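Local coordinates for Lin2960 protein (Listeria innocua, PDB 3OOP), which probably binds DNA as a transcription regulator of the MarR family, although its specific function is unknown, at residues Ser41-Gly45 with Ile57-Lys63; Met22-Leu26 with Ser115-Phe120; Asp34-Gln39 with Arg77-Ile81. All coordinates share one frame. Where two conformers were deposited one is given. Residues are numbered along the deposited sequence.

Contact 1: Ser41-Gly45 with Ile57-Lys63; sequences SVLEG and IALWTKK
This contact lies in the winged helix-turn-helix domain of the MarR family. It packs helix 37-49 against helix 54-61, the helix that precedes the probable recognition helix 65-77. Segment 41-45 is helical throughout; 57-63 is helical to Thr-61. The short axes of 41-45 and 57-61 approach to 9.7 Å, and their directions differ by 111°. CA atoms are nearest at Gly-45 with Ile-57 and at Ser-41 with Thr-61, 6.5 Å in each pair. No direct hydrogen bond crosses; about 319 Å² is buried.

Ile-57 (chi1 m, chi2 m) points toward helix 37-49. Its CD1 lies 3.5 Å from Gly-45 C, and its CG2 lies 4.0 Å from Val-42 CG1. Trp-60 (chi1 t, chi2 -87°) comes up beside Gly-45, NE1 3.5 Å from Gly-45 CA. A CB on that glycine would clash with Trp-60 CD1, so the absent side chain permits the close approach. Thr-61 (chi1 p) turns OG1 back to Ile-57 O, 2.9 Å away, in a hydrogen bond. Its CG2 rests 3.6 Å from Ser-41 O. Lys-62 has positive phi (61°) and ends the helix. Lys-63 has extended backbone angles, and its side chain (m, t, t, m) reaches across to the Ser-41 end of segment 41-45. Its CE is 3.8 Å from Ser-41 CB, its CD is 4.4 Å from Val-42 CG2, and its side chain also touches Val-68 of helix 65-77.

One water links the two helices. It donates to Ser-41 O at 2.7 Å and to Glu-44 OE1 at 2.4 Å, and accepts a weak hydrogen bond from Trp-60 NE1 at 3.3 Å.

Contact 2: Met22-Leu26 with Ser115-Phe120; sequences MHLFL and SCEKMF
Two selenomethionines, Met-22 and Met-119, meet at the Met-22 end of this contact, with Met-22 CB 3.7 Å from Met-119 SE. Both CA-to-CB bonds point toward the opposite segment. Met-119 (chi1 t, chi2 t, chi3 p) has the largest covered area, 86 Å². Its SE also lies 4.1 Å from Phe-25 CD2. This is a Met-aromatic contact, with SE 5.3 Å from the ring centroid and 67° off the ring normal.

Segment 22-26 is helical. So is 115-119, and Phe-120 is the first residue to leave helical geometry. The short axes come within 10.3 Å, and their directions differ by 144°, so the helices run roughly antiparallel. CA atoms pair at Met-22 with Met-119 (7.4 Å) and at Leu-26 with Ser-115 (6.3 Å).

Phe-25 (chi1 t) brings its ring edge to the other backbone, CE2 lying 3.5 Å from Ser-115 O. Leu-26 (chi1 m, chi2 t) places CD2 3.8 Å from Ser-115 CB and CD1 3.9 Å from Met-119 CE. Met-22 CE reaches Phe-120 CZ at 3.4 Å. No hydrogen bond crosses.

Ile-142 of the second subunit packs on Met-22, Phe-25 and Met-119, and Ser-1 of that subunit packs on Cys-116. The apolar core therefore continues into the dimer interface. It joins helix 2-29 to helix 99-119 in the largely helical dimerization region characteristic of MarR-family proteins.

Contact 3: Asp34-Gln39 with Arg77-Ile81; sequences DVTPEQ and RKELI
Lys-78 NZ gathers the polar part of this contact. It donates to Asp-34 OD2 at 3.0 Å in a salt bridge, and to Gln-39 OE1 at 3.0 Å in a hydrogen bond. The lysine is stretched (chi1 m, then t, t, t), so its amine reaches far from its own backbone. The nearest CA pair, Val-35 with Lys-78, is 9.2 Å apart. A water accepts from Lys-78 NZ at 3.2 Å and from Gln-39 NE2 at 2.9 Å.

Gln-39 OE1 has a second role. It accepts from Thr-36 N at 3.1 Å, while Thr-36 OG1 accepts a weak bond from Gln-39 N at 3.4 Å. These two bonds form a capping box at the start of helix 37-49, with Thr-36 as N-cap. Thr-36 chi1 is p and Gln-39 chi1 is m.

The other segment leaves helix 65-77 after Arg-77 and runs through a loop to strand 81-84. Glu-79 has positive phi (60°) and closes a Schellman motif. Leu-80 (chi1 m, chi2 t) then turns inward, its CD1 lying 3.9 Å from Val-35 CG2. Both apolar side chains also pack on Glu-104 of helix 99-119. About 178 Å² is buried between the segments.

The contact thus ties a capped helix start to a Schellman helix end. It lies where the probable recognition helix of a MarR-type winged helix-turn-helix domain leads into wing strand 81-84.

How the contacts relate
From the N terminus, helix 2-29 supplies the first half of contact 2. The chain then enters 34-39, the first half of contact 3, and continues along helix 37-49 into 41-45. Contact 1 closes first, at 57-63, after a short connection. Contact 3 closes next, at 77-81, and encloses contact 1. Contact 2 closes last, at 115-120, and encloses both. Nothing crosses. Contacts 1 and 3 share helix 37-49 and touch through Leu-43, whose CD2 is 3.8 Å from Ile-81 CG2. Both lie within the probable DNA-binding domain, joining helix 37-49 to helix 54-61 and to the turn after helix 65-77. Contact 2 joins helices of the dimerization region, its centre about 20 Å from that of contact 1.

Contact 1: Ser41-Gly45 with Ile57-Lys63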
loop_
_atom_site.group_PDB
_atom_site.type_symbol
_atom_site.label_atom_id
_atom_site.label_comp_id
_atom_site.label_asym_id
_atom_site.label_seq_id
_atom_site.Cartn_x
_atom_site.Cartn_y
_atom_site.Cartn_z
ATOM N N SER A 41 -5.618 -1.987 -21.562
ATOM C CA SER A 41 -4.553 -2.725 -20.874
ATOM C C SER A 41 -3.929 -3.758 -21.797
ATOM O O SER A 41 -2.699 -3.861 -21.892
ATOM C CB SER A 41 -5.077 -3.416 -19.616
ATOM O OG SER A 41 -5.521 -2.445 -18.687
ATOM N N VAL A 42 -4.779 -4.517 -22.479
ATOM C CA VAL A 42 -4.307 -5.567 -23.371
ATOM C C VAL A 42 -3.635 -4.968 -24.614
ATOM O O VAL A 42 -2.538 -5.383 -24.979
ATOM C CB VAL A 42 -5.424 -6.579 -23.719
ATOM C CG1 VAL A 42 -4.949 -7.548 -24.780
ATOM C CG2 VAL A 42 -5.832 -7.353 -22.463
ATOM N N LEU A 43 -4.281 -3.984 -25.238
ATOM C CA LEU A 43 -3.716 -3.299 -26.412
ATOM C C LEU A 43 -2.337 -2.709 -26.151
ATOM O O LEU A 43 -1.417 -2.908 -26.954
ATOM C CB LEU A 43 -4.636 -2.169 -26.875
ATOM C CG LEU A 43 -5.597 -2.326 -28.034
ATOM C CD1 LEU A 43 -6.244 -0.966 -28.298
ATOM C CD2 LEU A 43 -4.912 -2.855 -29.310
ATOM N N GLU A 44 -2.220 -1.964 -25.047
ATOM C CA GLU A 44 -0.956 -1.361 -24.606
ATOM C C GLU A 44 0.132 -2.425 -24.444
ATOM O O GLU A 44 1.285 -2.224 -24.847
ATOM C CB GLU A 44 -1.184 -0.602 -23.283
ATOM C CG GLU A 44 0.058 -0.375 -22.420
ATOM C CD GLU A 44 -0.282 -0.211 -20.945
ATOM O OE1 GLU A 44 0.255 -0.979 -20.119
ATOM O OE2 GLU A 44 -1.092 0.672 -20.605
ATOM N N GLY A 45 -0.238 -3.550 -23.828
ATOM C CA GLY A 45 0.691 -4.660 -23.623
ATOM C C GLY A 45 1.140 -5.256 -24.938
ATOM O O GLY A 45 2.307 -5.579 -25.113
ATOM N N ILE A 57 0.757 -12.085 -22.502
ATOM C CA ILE A 57 -0.093 -10.917 -22.240
ATOM C C ILE A 57 -0.796 -11.013 -20.889
ATOM O O ILE A 57 -0.916 -10.012 -20.175
ATOM C CB ILE A 57 -1.105 -10.630 -23.384
ATOM C CG1 ILE A 57 -0.413 -9.863 -24.499
ATOM C CG2 ILE A 57 -2.280 -9.772 -22.892
ATOM C CD1 ILE A 57 0.077 -8.453 -24.075
ATOM N N ALA A 58 -1.250 -12.224 -20.553
ATOM C CA ALA A 58 -1.837 -12.504 -19.246
ATOM C C ALA A 58 -0.881 -12.097 -18.128
ATOM O O ALA A 58 -1.261 -11.368 -17.215
ATOM C CB ALA A 58 -2.196 -13.981 -19.140
ATOM N N LEU A 59 0.371 -12.546 -18.226
ATOM C CA LEU A 59 1.407 -12.193 -17.249
ATOM C C LEU A 59 1.662 -10.684 -17.201
ATOM O O LEU A 59 1.730 -10.087 -16.119
ATOM C CB LEU A 59 2.703 -12.949 -17.557
ATOM C CG LEU A 59 2.965 -14.312 -16.900
ATOM C CD1 LEU A 59 1.886 -15.358 -17.203
ATOM C CD2 LEU A 59 4.340 -14.827 -17.320
ATOM N N TRP A 60 1.784 -10.069 -18.375
ATOM C CA TRP A 60 2.010 -8.631 -18.484
ATOM C C TRP A 60 0.895 -7.815 -17.835
ATOM O O TRP A 60 1.163 -6.856 -17.120
ATOM C CB TRP A 60 2.167 -8.227 -19.959
ATOM C CG TRP A 60 2.494 -6.782 -20.166
ATOM C CD1 TRP A 60 1.612 -5.745 -20.265
ATOM C CD2 TRP A 60 3.799 -6.213 -20.312
ATOM N NE1 TRP A 60 2.287 -4.562 -20.458
ATOM C CE2 TRP A 60 3.631 -4.821 -20.487
ATOM C CE3 TRP A 60 5.095 -6.744 -20.291
ATOM C CZ2 TRP A 60 4.714 -3.946 -20.665
ATOM C CZ3 TRP A 60 6.179 -5.872 -20.459
ATOM C CH2 TRP A 60 5.974 -4.492 -20.647
ATOM N N THR A 61 -0.357 -8.190 -18.090
ATOM C CA THR A 61 -1.483 -7.403 -17.613
ATOM C C THR A 61 -1.976 -7.891 -16.256
ATOM O O THR A 61 -2.746 -7.196 -15.587
ATOM C CB THR A 61 -2.672 -7.453 -18.596
ATOM O OG1 THR A 61 -3.108 -8.808 -18.740
ATOM C CG2 THR A 61 -2.278 -6.912 -19.961
ATOM N N LYS A 62 -1.527 -9.085 -15.860
ATOM C CA LYS A 62 -2.006 -9.752 -14.639
ATOM C C LYS A 62 -3.510 -10.037 -14.696
ATOM O O LYS A 62 -4.249 -9.778 -13.742
ATOM C CB LYS A 62 -1.612 -8.957 -13.388
ATOM C CG LYS A 62 -0.143 -9.093 -13.045
ATOM C CD LYS A 62 0.324 -8.036 -12.060
ATOM C CE LYS A 62 0.979 -6.864 -12.778
ATOM N NZ LYS A 62 1.656 -5.941 -11.817
ATOM N N LYS A 63 -3.947 -10.570 -15.834
ATOM C CA LYS A 63 -5.315 -11.043 -16.010
ATOM C C LYS A 63 -5.252 -12.542 -16.261
ATOM O O LYS A 63 -4.219 -13.052 -16.691
ATOM C CB LYS A 63 -5.983 -10.323 -17.190
ATOM C CG LYS A 63 -6.057 -8.802 -17.038
ATOM C CD LYS A 63 -6.704 -8.144 -18.256
ATOM C CE LYS A 63 -6.594 -6.618 -18.199
ATOM N NZ LYS A 63 -7.442 -5.987 -17.146
HETATM O O HOH W 1 -0.745 -3.203 -20.206
#

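Contact 2: Met22-Leu26 with Ser115-Phe120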
loop_
_atom_site.group_PDB
_atom_site.type_symbol
_atom_site.label_atom_id
_atom_site.label_comp_id
_atom_site.label_asym_id
_atom_site.label_seq_id
_atom_site.Cartn_x
_atom_site.Cartn_y
_atom_site.Cartn_z
HETATM N N MSE A 22 -4.752 8.350 -9.123
HETATM C CA MSE A 22 -3.965 8.610 -10.334
HETATM C C MSE A 22 -4.393 7.663 -11.449
HETATM O O MSE A 22 -4.591 8.070 -12.599
HETATM C CB MSE A 22 -2.478 8.448 -10.033
HETATM C CG MSE A 22 -1.900 9.551 -9.156
HETATM SE SE MSE A 22 -0.224 8.979 -8.303
HETATM C CE MSE A 22 0.893 9.041 -9.866
ATOM N N HIS A 23 -4.577 6.394 -11.105
ATOM C CA HIS A 23 -5.065 5.439 -12.089
ATOM C C HIS A 23 -6.458 5.802 -12.635
ATOM O O HIS A 23 -6.692 5.749 -13.842
ATOM C CB HIS A 23 -5.072 4.028 -11.528
ATOM C CG HIS A 23 -5.510 3.006 -12.525
ATOM N ND1 HIS A 23 -4.780 2.714 -13.658
ATOM C CD2 HIS A 23 -6.609 2.217 -12.568
ATOM C CE1 HIS A 23 -5.406 1.779 -14.351
ATOM N NE2 HIS A 23 -6.519 1.462 -13.711
ATOM N N LEU A 24 -7.377 6.172 -11.749
ATOM C CA LEU A 24 -8.700 6.622 -12.174
ATOM C C LEU A 24 -8.630 7.838 -13.096
ATOM O O LEU A 24 -9.366 7.907 -14.089
ATOM C CB LEU A 24 -9.604 6.905 -10.960
ATOM C CG LEU A 24 -9.995 5.696 -10.096
ATOM C CD1 LEU A 24 -10.688 6.156 -8.815
ATOM C CD2 LEU A 24 -10.882 4.720 -10.873
ATOM N N PHE A 25 -7.738 8.781 -12.781
ATOM C CA PHE A 25 -7.560 10.001 -13.573
ATOM C C PHE A 25 -7.113 9.694 -14.999
ATOM O O PHE A 25 -7.674 10.215 -15.972
ATOM C CB PHE A 25 -6.532 10.913 -12.896
ATOM C CG PHE A 25 -6.319 12.219 -13.599
ATOM C CD1 PHE A 25 -7.276 13.218 -13.534
ATOM C CD2 PHE A 25 -5.145 12.458 -14.317
ATOM C CE1 PHE A 25 -7.073 14.449 -14.166
ATOM C CE2 PHE A 25 -4.930 13.678 -14.948
ATOM C CZ PHE A 25 -5.901 14.679 -14.875
ATOM N N LEU A 26 -6.107 8.836 -15.121
ATOM C CA LEU A 26 -5.631 8.412 -16.436
ATOM C C LEU A 26 -6.696 7.664 -17.213
ATOM O O LEU A 26 -6.806 7.835 -18.427
ATOM C CB LEU A 26 -4.371 7.571 -16.310
ATOM C CG LEU A 26 -3.167 8.318 -15.727
ATOM C CD1 LEU A 26 -1.966 7.387 -15.714
ATOM C CD2 LEU A 26 -2.842 9.610 -16.520
ATOM N N SER A 115 -2.198 13.609 -19.991
ATOM C CA SER A 115 -2.811 13.606 -18.647
ATOM C C SER A 115 -1.800 13.294 -17.552
ATOM O O SER A 115 -1.837 13.880 -16.466
ATOM C CB SER A 115 -3.976 12.616 -18.587
ATOM O OG SER A 115 -5.007 13.060 -19.445
ATOM N N CYS A 116 -0.887 12.380 -17.850
ATOM C CA CYS A 116 0.194 12.037 -16.941
ATOM C C CYS A 116 1.090 13.254 -16.629
ATOM O O CYS A 116 1.469 13.474 -15.476
ATOM C CB CYS A 116 1.009 10.893 -17.534
ATOM S SG CYS A 116 2.182 10.188 -16.395
ATOM N N GLU A 117 1.394 14.053 -17.648
ATOM C CA GLU A 117 2.142 15.305 -17.453
ATOM C C GLU A 117 1.395 16.250 -16.509
ATOM O O GLU A 117 2.014 16.891 -15.651
ATOM C CB GLU A 117 2.429 16.000 -18.790
ATOM C CG GLU A 117 3.449 15.265 -19.655
ATOM C CD GLU A 117 3.555 15.818 -21.076
ATOM O OE1 GLU A 117 2.894 16.837 -21.404
ATOM O OE2 GLU A 117 4.315 15.226 -21.871
ATOM N N LYS A 118 0.071 16.332 -16.665
ATOM C CA LYS A 118 -0.763 17.182 -15.809
ATOM C C LYS A 118 -0.735 16.711 -14.361
ATOM O O LYS A 118 -0.634 17.512 -13.442
ATOM C CB LYS A 118 -2.206 17.231 -16.310
ATOM C CG LYS A 118 -2.400 17.947 -17.635
ATOM C CD LYS A 118 -3.889 18.097 -17.994
ATOM C CE LYS A 118 -4.542 19.275 -17.262
ATOM N NZ LYS A 118 -5.971 19.493 -17.683
HETATM N N MSE A 119 -0.804 15.398 -14.183
HETATM C CA MSE A 119 -0.776 14.754 -12.882
HETATM C C MSE A 119 0.487 15.116 -12.095
HETATM O O MSE A 119 0.433 15.334 -10.875
HETATM C CB MSE A 119 -0.790 13.253 -13.127
HETATM C CG MSE A 119 -1.053 12.383 -11.974
HETATM SE SE MSE A 119 -1.773 10.763 -12.819
HETATM C CE MSE A 119 -0.109 9.926 -13.372
ATOM N N PHE A 120 1.617 15.156 -12.801
ATOM C CA PHE A 120 2.913 15.417 -12.182
ATOM C C PHE A 120 3.392 16.864 -12.279
ATOM O O PHE A 120 4.538 17.157 -11.939
ATOM C CB PHE A 120 3.972 14.466 -12.735
ATOM C CG PHE A 120 3.845 13.063 -12.221
ATOM C CD1 PHE A 120 4.255 12.740 -10.927
ATOM C CD2 PHE A 120 3.318 12.056 -13.030
ATOM C CE1 PHE A 120 4.129 11.433 -10.440
ATOM C CE2 PHE A 120 3.200 10.740 -12.550
ATOM C CZ PHE A 120 3.607 10.429 -11.263
#

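Contact 3: Asp34-Gln39 with Arg77-Ile81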
loop_
_atom_site.group_PDB
_atom_site.type_symbol
_atom_site.label_atom_id
_atom_site.label_comp_id
_atom_site.label_asym_id
_atom_site.label_seq_id
_atom_site.Cartn_x
_atom_site.Cartn_y
_atom_site.Cartn_z
ATOM N N ASP A 34 -13.533 4.640 -28.057
ATOM C CA ASP A 34 -14.228 3.374 -28.314
ATOM C C ASP A 34 -13.589 2.216 -27.542
ATOM O O ASP A 34 -14.276 1.326 -27.053
ATOM C CB ASP A 34 -14.277 3.078 -29.818
ATOM C CG ASP A 34 -14.861 1.706 -30.126
ATOM O OD1 ASP A 34 -16.096 1.554 -30.030
ATOM O OD2 ASP A 34 -14.087 0.781 -30.467
ATOM N N VAL A 35 -12.272 2.253 -27.407
ATOM C CA VAL A 35 -11.530 1.269 -26.611
ATOM C C VAL A 35 -11.762 1.465 -25.101
ATOM O O VAL A 35 -11.508 2.555 -24.581
ATOM C CB VAL A 35 -10.017 1.349 -26.970
ATOM C CG1 VAL A 35 -9.176 0.488 -26.059
ATOM C CG2 VAL A 35 -9.799 0.946 -28.436
ATOM N N THR A 36 -12.237 0.416 -24.410
ATOM C CA THR A 36 -12.455 0.413 -22.939
ATOM C C THR A 36 -11.153 0.226 -22.119
ATOM O O THR A 36 -10.154 -0.235 -22.665
ATOM C CB THR A 36 -13.449 -0.692 -22.523
ATOM O OG1 THR A 36 -12.823 -1.979 -22.631
ATOM C CG2 THR A 36 -14.722 -0.651 -23.376
ATOM N N PRO A 37 -11.166 0.569 -20.804
ATOM C CA PRO A 37 -9.963 0.417 -19.956
ATOM C C PRO A 37 -9.287 -0.964 -20.003
ATOM O O PRO A 37 -8.062 -1.034 -20.129
ATOM C CB PRO A 37 -10.488 0.681 -18.539
ATOM C CG PRO A 37 -11.651 1.533 -18.722
ATOM C CD PRO A 37 -12.241 1.281 -20.087
ATOM N N GLU A 38 -10.069 -2.040 -19.900
ATOM C CA GLU A 38 -9.510 -3.396 -19.929
ATOM C C GLU A 38 -8.967 -3.757 -21.320
ATOM O O GLU A 38 -7.967 -4.466 -21.445
ATOM C CB GLU A 38 -10.524 -4.441 -19.422
ATOM C CG GLU A 38 -11.708 -4.698 -20.355
ATOM C CD GLU A 38 -12.599 -5.860 -19.916
ATOM O OE1 GLU A 38 -13.656 -6.047 -20.555
ATOM O OE2 GLU A 38 -12.258 -6.576 -18.946
ATOM N N GLN A 39 -9.632 -3.250 -22.361
ATOM C CA GLN A 39 -9.166 -3.429 -23.733
ATOM C C GLN A 39 -7.867 -2.662 -23.925
ATOM O O GLN A 39 -6.969 -3.120 -24.630
ATOM C CB GLN A 39 -10.231 -2.962 -24.729
ATOM C CG GLN A 39 -11.421 -3.904 -24.831
ATOM C CD GLN A 39 -12.633 -3.251 -25.470
ATOM O OE1 GLN A 39 -12.543 -2.160 -26.042
ATOM N NE2 GLN A 39 -13.777 -3.914 -25.374
ATOM N N ARG A 77 -12.118 -8.679 -33.308
ATOM C CA ARG A 77 -13.349 -8.258 -33.966
ATOM C C ARG A 77 -13.316 -6.770 -34.328
ATOM O O ARG A 77 -13.828 -6.381 -35.377
ATOM C CB ARG A 77 -14.566 -8.598 -33.107
ATOM C CG ARG A 77 -15.831 -8.830 -33.907
ATOM C CD ARG A 77 -16.853 -9.619 -33.106
ATOM N NE ARG A 77 -17.206 -8.965 -31.849
ATOM C CZ ARG A 77 -16.838 -9.401 -30.649
ATOM N NH1 ARG A 77 -17.215 -8.740 -29.560
ATOM N NH2 ARG A 77 -16.093 -10.498 -30.536
ATOM N N LYS A 78 -12.693 -5.951 -33.476
ATOM C CA LYS A 78 -12.509 -4.519 -33.743
ATOM C C LYS A 78 -11.408 -4.252 -34.776
ATOM O O LYS A 78 -11.165 -3.095 -35.131
ATOM C CB LYS A 78 -12.227 -3.733 -32.454
ATOM C CG LYS A 78 -13.400 -3.695 -31.463
ATOM C CD LYS A 78 -13.137 -2.779 -30.274
ATOM C CE LYS A 78 -14.430 -2.503 -29.505
ATOM N NZ LYS A 78 -14.277 -1.466 -28.428
ATOM N N GLU A 79 -10.754 -5.320 -35.235
ATOM C CA GLU A 79 -9.681 -5.264 -36.238
ATOM C C GLU A 79 -8.493 -4.419 -35.785
ATOM O O GLU A 79 -7.859 -3.741 -36.596
ATOM C CB GLU A 79 -10.212 -4.767 -37.586
ATOM C CG GLU A 79 -11.585 -5.333 -37.946
ATOM C CD GLU A 79 -12.031 -4.946 -39.336
ATOM O OE1 GLU A 79 -12.795 -3.972 -39.469
ATOM O OE2 GLU A 79 -11.610 -5.616 -40.298
ATOM N N LEU A 80 -8.194 -4.480 -34.489
ATOM C CA LEU A 80 -7.096 -3.700 -33.903
ATOM C C LEU A 80 -5.843 -4.556 -33.763
ATOM O O LEU A 80 -4.728 -4.040 -33.679
ATOM C CB LEU A 80 -7.511 -3.112 -32.541
ATOM C CG LEU A 80 -8.725 -2.167 -32.604
ATOM C CD1 LEU A 80 -9.219 -1.751 -31.206
ATOM C CD2 LEU A 80 -8.420 -0.953 -33.472
ATOM N N ILE A 81 -6.028 -5.867 -33.743
ATOM C CA ILE A 81 -4.899 -6.787 -33.620
ATOM C C ILE A 81 -5.064 -7.941 -34.605
ATOM O O ILE A 81 -6.148 -8.146 -35.167
ATOM C CB ILE A 81 -4.727 -7.331 -32.168
ATOM C CG1 ILE A 81 -5.937 -8.189 -31.757
ATOM C CG2 ILE A 81 -4.466 -6.165 -31.180
ATOM C CD1 ILE A 81 -5.752 -8.943 -30.414
HETATM O O HOH W 2 -16.280 -2.990 -26.513
#